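Local coordinates for endoglucanase A (Clostridium cellulolyticum, PDB 1EDG), which probably hydrolyses internal beta-1,4-glucosidic bonds of cellulose, as a bacterial family 5 endoglucanase with a TIM-barrel catalytic domain, at residues V125-K129 / G130-S134. Residues are numbered along the deposited sequence; the frame is centred on the assembly and turned at random.
Sequences VDKVK and GYFPS
K127 lays its aliphatic chain along one face of the F132 ring, the two side chains running the same way. Its CE sits over the ring centre, 3.5 Å from F132 CZ, in a CH-pi contact, while NZ, 4.6 Å from the ring centroid and still above that face, adds a cation-pi interaction. Lysine suits this surface position because its methylenes cover an aromatic ring while its charge stays at the tip. V125 divides its branches: CG1, anti to the backbone N (chi1 -176°), reaches F132 CD1 at 3.9 Å, whereas CG2 packs obliquely against the Y131 ring, 3.6 Å from Y131 OH. D126 N donates to Y131 O (2.8 Å), and G130 N to D126 O (2.9 Å); with G130 and Y131 both facing D126, the geometry fits a classic beta bulge. Glycine takes the backbone shape of G130 easily, and a side chain there would press on K129 C. Aspartate's short carboxylate can fold back onto nearby N-H groups: OD1 accepts a nearly straight bond from K129 N (3.0 Å, 175°), arriving from above the carboxylate plane, and a weak one from V128 N. Two waters link G130 O to K127 O and V128 O. F132 N is hydrogen-bonded to S141 OG, in helix 138-155. The result is an Asx motif combined with a classic beta bulge, in the loop joining strand 116-120 to helix 138-155 of the TIM barrel.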
loop_
_atom_site.group_PDB
_atom_site.type_symbol
_atom_site.label_atom_id
_atom_site.label_comp_id
_atom_site.label_asym_id
_atom_site.label_seq_id
_atom_site.Cartn_x
_atom_site.Cartn_y
_atom_site.Cartn_z
ATOM N N VAL A 125 -11.339 9.874 -1.418
ATOM C CA VAL A 125 -12.579 9.708 -0.664
ATOM C C VAL A 125 -13.056 11.144 -0.444
ATOM O O VAL A 125 -12.531 11.852 0.421
ATOM C CB VAL A 125 -12.344 9.031 0.715
ATOM C CG1 VAL A 125 -13.684 8.796 1.424
ATOM C CG2 VAL A 125 -11.599 7.715 0.549
ATOM N N ASP A 126 -14.017 11.573 -1.257
ATOM C CA ASP A 126 -14.549 12.928 -1.203
ATOM C C ASP A 126 -15.950 12.875 -1.803
ATOM O O ASP A 126 -16.113 12.524 -2.970
ATOM C CB ASP A 126 -13.663 13.844 -2.053
ATOM C CG ASP A 126 -14.025 15.309 -1.914
ATOM O OD1 ASP A 126 -15.110 15.714 -2.375
ATOM O OD2 ASP A 126 -13.218 16.066 -1.342
ATOM N N LYS A 127 -16.946 13.284 -1.028
ATOM C CA LYS A 127 -18.343 13.256 -1.466
ATOM C C LYS A 127 -18.645 13.973 -2.780
ATOM O O LYS A 127 -19.455 13.504 -3.578
ATOM C CB LYS A 127 -19.239 13.817 -0.360
ATOM C CG LYS A 127 -19.259 12.959 0.884
ATOM C CD LYS A 127 -19.945 13.650 2.041
ATOM C CE LYS A 127 -19.976 12.734 3.248
ATOM N NZ LYS A 127 -20.556 13.386 4.450
ATOM N N VAL A 128 -17.986 15.101 -3.004
ATOM C CA VAL A 128 -18.210 15.897 -4.205
ATOM C C VAL A 128 -17.348 15.529 -5.403
ATOM O O VAL A 128 -17.854 15.320 -6.505
ATOM C CB VAL A 128 -17.994 17.401 -3.908
ATOM C CG1 VAL A 128 -18.281 18.232 -5.148
ATOM C CG2 VAL A 128 -18.868 17.839 -2.741
ATOM N N LYS A 129 -16.042 15.456 -5.177
ATOM C CA LYS A 129 -15.081 15.178 -6.236
ATOM C C LYS A 129 -14.685 13.725 -6.493
ATOM O O LYS A 129 -14.215 13.411 -7.585
ATOM C CB LYS A 129 -13.824 16.016 -5.998
ATOM C CG LYS A 129 -14.015 17.509 -6.245
ATOM C CD LYS A 129 -12.799 18.301 -5.782
ATOM C CE LYS A 129 -12.762 19.694 -6.393
ATOM N NZ LYS A 129 -12.593 19.644 -7.878
ATOM N N GLY A 130 -14.846 12.852 -5.503
ATOM C CA GLY A 130 -14.471 11.459 -5.691
ATOM C C GLY A 130 -15.569 10.496 -5.287
ATOM O O GLY A 130 -16.712 10.642 -5.723
ATOM N N TYR A 131 -15.231 9.513 -4.458
ATOM C CA TYR A 131 -16.211 8.533 -3.993
ATOM C C TYR A 131 -16.332 8.623 -2.473
ATOM O O TYR A 131 -15.487 9.229 -1.814
ATOM C CB TYR A 131 -15.816 7.103 -4.431
ATOM C CG TYR A 131 -14.610 6.506 -3.722
ATOM C CD1 TYR A 131 -13.314 6.740 -4.184
ATOM C CD2 TYR A 131 -14.765 5.731 -2.576
ATOM C CE1 TYR A 131 -12.202 6.216 -3.516
ATOM C CE2 TYR A 131 -13.662 5.207 -1.901
ATOM C CZ TYR A 131 -12.385 5.458 -2.377
ATOM O OH TYR A 131 -11.297 4.963 -1.692
ATOM N N PHE A 132 -17.412 8.079 -1.925
ATOM C CA PHE A 132 -17.637 8.064 -0.482
ATOM C C PHE A 132 -18.446 6.794 -0.266
ATOM O O PHE A 132 -19.539 6.642 -0.814
ATOM C CB PHE A 132 -18.416 9.299 -0.011
ATOM C CG PHE A 132 -18.379 9.498 1.477
ATOM C CD1 PHE A 132 -17.319 10.174 2.076
ATOM C CD2 PHE A 132 -19.384 8.982 2.290
ATOM C CE1 PHE A 132 -17.260 10.331 3.467
ATOM C CE2 PHE A 132 -19.331 9.135 3.683
ATOM C CZ PHE A 132 -18.269 9.809 4.269
ATOM N N PRO A 133 -17.894 5.843 0.504
ATOM C CA PRO A 133 -18.524 4.551 0.799
ATOM C C PRO A 133 -19.736 4.515 1.733
ATOM O O PRO A 133 -19.644 4.021 2.856
ATOM C CB PRO A 133 -17.357 3.736 1.351
ATOM C CG PRO A 133 -16.603 4.755 2.126
ATOM C CD PRO A 133 -16.587 5.949 1.181
ATOM N N SER A 134 -20.859 5.050 1.265
ATOM C CA SER A 134 -22.111 5.025 2.020
ATOM C C SER A 134 -23.213 4.992 0.967
ATOM O O SER A 134 -23.020 5.469 -0.156
ATOM C CB SER A 134 -22.252 6.232 2.960
ATOM O OG SER A 134 -22.594 7.419 2.267
HETATM O O HOH W 1 -19.298 10.786 -4.406
HETATM O O HOH W 2 -18.001 12.546 -7.393
#